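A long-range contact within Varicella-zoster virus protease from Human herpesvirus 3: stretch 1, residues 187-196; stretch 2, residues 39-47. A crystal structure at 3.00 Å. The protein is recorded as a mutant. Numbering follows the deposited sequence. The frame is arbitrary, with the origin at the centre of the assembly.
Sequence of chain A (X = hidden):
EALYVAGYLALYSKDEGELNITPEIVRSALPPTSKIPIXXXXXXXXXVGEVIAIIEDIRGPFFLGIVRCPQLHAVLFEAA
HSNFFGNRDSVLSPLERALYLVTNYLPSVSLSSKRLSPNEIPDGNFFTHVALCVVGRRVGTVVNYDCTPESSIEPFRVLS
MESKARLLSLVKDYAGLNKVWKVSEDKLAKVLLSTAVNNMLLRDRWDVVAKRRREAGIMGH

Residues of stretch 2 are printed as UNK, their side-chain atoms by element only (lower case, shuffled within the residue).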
# COMPACT_ATOMS: atom_id res chain seq x y z
N LYS A 187 -16.29 0.28 3.85
CA LYS A 187 -15.44 0.40 5.06
C LYS A 187 -14.25 -0.57 5.01
O LYS A 187 -13.21 -0.37 5.66
CB LYS A 187 -16.24 0.12 6.32
CG LYS A 187 -16.36 -1.33 6.68
CD LYS A 187 -15.72 -1.56 8.01
CE LYS A 187 -16.37 -0.68 9.09
NZ LYS A 187 -17.82 -0.97 9.32
N LEU A 188 -14.43 -1.63 4.23
CA LEU A 188 -13.41 -2.63 4.06
C LEU A 188 -12.32 -2.00 3.22
O LEU A 188 -11.15 -2.16 3.54
CB LEU A 188 -14.00 -3.85 3.35
CG LEU A 188 -13.24 -5.17 3.50
CD1 LEU A 188 -12.91 -5.45 4.96
CD2 LEU A 188 -14.07 -6.29 2.90
N ALA A 189 -12.70 -1.22 2.21
CA ALA A 189 -11.75 -0.55 1.33
C ALA A 189 -10.98 0.55 2.06
O ALA A 189 -9.91 1.00 1.61
CB ALA A 189 -12.44 0.01 0.12
N LYS A 190 -11.51 0.97 3.21
CA LYS A 190 -10.90 1.99 4.04
C LYS A 190 -9.96 1.33 5.04
O LYS A 190 -8.90 1.85 5.34
CB LYS A 190 -11.97 2.82 4.78
CG LYS A 190 -12.71 3.84 3.89
CD LYS A 190 -13.86 4.54 4.62
CE LYS A 190 -14.61 5.50 3.66
NZ LYS A 190 -13.95 6.85 3.41
N VAL A 191 -10.35 0.19 5.59
CA VAL A 191 -9.44 -0.46 6.52
C VAL A 191 -8.24 -0.96 5.72
O VAL A 191 -7.11 -0.85 6.17
CB VAL A 191 -10.08 -1.65 7.27
CG1 VAL A 191 -9.13 -2.15 8.34
CG2 VAL A 191 -11.39 -1.26 7.89
N LEU A 192 -8.49 -1.48 4.52
CA LEU A 192 -7.42 -2.02 3.67
C LEU A 192 -6.58 -0.91 3.08
O LEU A 192 -5.44 -1.14 2.70
CB LEU A 192 -7.97 -2.94 2.58
CG LEU A 192 -8.65 -4.27 2.97
CD1 LEU A 192 -9.10 -4.98 1.71
CD2 LEU A 192 -7.72 -5.15 3.74
N LEU A 193 -7.15 0.28 2.94
CA LEU A 193 -6.36 1.40 2.45
C LEU A 193 -5.52 1.85 3.63
O LEU A 193 -4.40 2.29 3.47
CB LEU A 193 -7.24 2.58 2.01
CG LEU A 193 -6.42 3.87 1.85
CD1 LEU A 193 -5.56 3.75 0.65
CD2 LEU A 193 -7.26 5.09 1.73
N SER A 194 -6.07 1.75 4.84
CA SER A 194 -5.37 2.19 6.04
C SER A 194 -4.12 1.38 6.37
O SER A 194 -3.23 1.88 7.04
CB SER A 194 -6.32 2.20 7.24
OG SER A 194 -5.64 2.61 8.42
N THR A 195 -4.06 0.13 5.94
CA THR A 195 -2.88 -0.64 6.23
C THR A 195 -1.76 -0.25 5.27
O THR A 195 -0.60 -0.37 5.62
CB THR A 195 -3.12 -2.17 6.32
OG1 THR A 195 -3.46 -2.70 5.05
CG2 THR A 195 -4.24 -2.47 7.27
N ALA A 196 -2.11 0.31 4.10
CA ALA A 196 -1.12 0.76 3.11
C ALA A 196 -0.50 2.08 3.55
O ALA A 196 0.72 2.21 3.66
CB ALA A 196 -1.77 0.94 1.75
N UNK A 39 -9.44 -9.85 13.01
CA UNK A 39 -9.86 -8.67 12.28
C UNK A 39 -8.64 -8.12 11.56
O UNK A 39 -7.54 -8.61 11.75
c UNK A 39 -9.63 -6.99 14.19
c UNK A 39 -10.56 -7.64 13.19
n UNK A 39 -10.19 -6.57 15.33
o UNK A 39 -8.44 -6.82 13.94
N UNK A 40 -8.85 -7.10 10.75
CA UNK A 40 -7.78 -6.48 9.97
C UNK A 40 -7.40 -5.12 10.57
O UNK A 40 -8.28 -4.35 10.87
c UNK A 40 -9.34 -7.40 6.55
c UNK A 40 -8.28 -6.26 8.52
c UNK A 40 -7.28 -5.44 7.71
c UNK A 40 -8.66 -7.58 7.86
N UNK A 41 -6.12 -4.84 10.75
CA UNK A 41 -5.65 -3.55 11.27
C UNK A 41 -6.05 -3.32 12.73
O UNK A 41 -5.90 -2.20 13.25
o UNK A 41 -4.42 -0.83 10.89
c UNK A 41 -5.66 -0.97 10.75
o UNK A 41 -6.46 0.01 10.86
c UNK A 41 -6.20 -2.40 10.38
N UNK A 42 -6.47 -4.38 13.42
CA UNK A 42 -6.93 -4.31 14.82
C UNK A 42 -8.30 -3.61 14.91
O UNK A 42 -8.75 -3.26 16.00
c UNK A 42 -5.94 -3.61 15.75
c UNK A 42 -3.45 -4.21 15.46
c UNK A 42 -3.29 -5.83 16.88
c UNK A 42 -4.69 -4.37 16.00
n UNK A 42 -4.57 -5.41 16.89
n UNK A 42 -2.57 -5.13 16.02
N UNK A 43 -8.95 -3.43 13.76
CA UNK A 43 -10.25 -2.82 13.65
C UNK A 43 -11.36 -3.70 14.19
O UNK A 43 -11.79 -4.65 13.56
n UNK A 43 -11.47 0.63 11.75
c UNK A 43 -11.38 1.54 10.77
c UNK A 43 -10.31 0.02 12.40
c UNK A 43 -9.82 -1.23 11.69
n UNK A 43 -10.16 1.94 10.36
c UNK A 43 -10.55 -2.46 12.19
n UNK A 43 -12.48 2.06 10.22
N UNK A 44 -11.84 -3.34 15.36
CA UNK A 44 -12.93 -4.02 16.04
C UNK A 44 -14.13 -4.05 15.13
O UNK A 44 -14.92 -4.98 15.20
c UNK A 44 -11.26 -2.22 20.55
c UNK A 44 -12.11 -3.01 18.29
c UNK A 44 -12.48 -2.29 19.60
n UNK A 44 -10.69 -3.59 20.89
c UNK A 44 -13.31 -3.24 17.32
N UNK A 45 -14.28 -3.04 14.28
CA UNK A 45 -15.40 -2.95 13.34
C UNK A 45 -15.09 -3.68 12.07
O UNK A 45 -15.86 -3.60 11.11
o UNK A 45 -13.37 -1.18 12.58
c UNK A 45 -15.72 -1.49 12.97
o UNK A 45 -14.73 0.28 11.71
c UNK A 45 -14.52 -0.75 12.38
N UNK A 46 -13.93 -4.32 12.03
CA UNK A 46 -13.52 -5.04 10.83
C UNK A 46 -12.96 -6.43 11.11
O UNK A 46 -11.77 -6.67 10.94
s UNK A 46 -12.27 -4.90 8.40
c UNK A 46 -12.53 -4.20 10.03
N UNK A 47 -13.83 -7.32 11.57
CA UNK A 47 -13.52 -8.71 11.90
C UNK A 47 -13.93 -9.49 10.67
O UNK A 47 -14.99 -9.22 10.11
c UNK A 47 -13.95 -8.39 14.36
c UNK A 47 -14.33 -9.20 13.12
c UNK A 47 -14.11 -10.67 13.36

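Position 39 carries two side-chain carbons, the second bearing one oxygen and one nitrogen, and touches nothing on the helix. That is an amide, and the residue is N39; its side chain is turned to the loop that follows.

Position 40 has four carbons, forked at the first, with one arm two carbons long. The one-carbon arm lies against CG1 of V191 and the end of the longer arm against CD2 of L192; this is I40. It points toward the helix, with CG2 3.8 Å from CG1 of V191 and CD1 3.9 Å from CD2 of L192. A branched apolar side chain suits such neighbours.

Position 41 has two carbons, the second carrying two oxygens. Its CB packs 3.6 Å from CG1 of V191 and 3.7 Å from CG2 of T195, and one oxygen stands near OG of S194. The carboxylate makes it D41. OD2 is 3.7 Å from OG of S194, too far for a hydrogen bond; OD1 is bonded elsewhere in the structure. The short stem thus meets methyl groups while the charged end stays near polar company.

Position 42 shows one carbon and a five-membered ring of three carbons and two nitrogens, an imidazole, without contact to the helix. H42 points sideways and occupies the third place of a type I' turn.

Position 43 has three carbons, a nitrogen, then a carbon with two more nitrogens. Its second carbon touches CG1 of V191, and CG2 of V191 covers one face of the terminal group, a guanidinium, so this is R43. CG lies 3.5 Å from CG1 of V191.

Position 44, four carbons in a row ending in nitrogen, is out of reach. K44 is exposed, a fitting place for a charged amine.

Position 45 again has two carbons and two terminal oxygens, one of them close to CE of K187. D45 answers R43 with a salt bridge, NE of R43 to OD1 of D45 at 2.8 Å. OD2 of D45 is 3.2 Å from CE of K187 but 4.1 Å from NZ of K187, so those opposite charges are near without forming a salt bridge.

Position 46 has one carbon and one sulfur, which meets L188 and V191. C46 sets its SG 3.5 Å from CD1 of L188 and 3.8 Å from CG2 of V191, a compact, weakly polar group in a buried site.

Position 47, one carbon carrying two more, is out of reach: V47.

No hydrogen bond crosses the contact. V191 is its hub, touching I40, D41, R43 and C46, and the paired charges of R43 and D45 border this apolar packing.

Stretch 2, residues 39-47: NIDHRKDCV
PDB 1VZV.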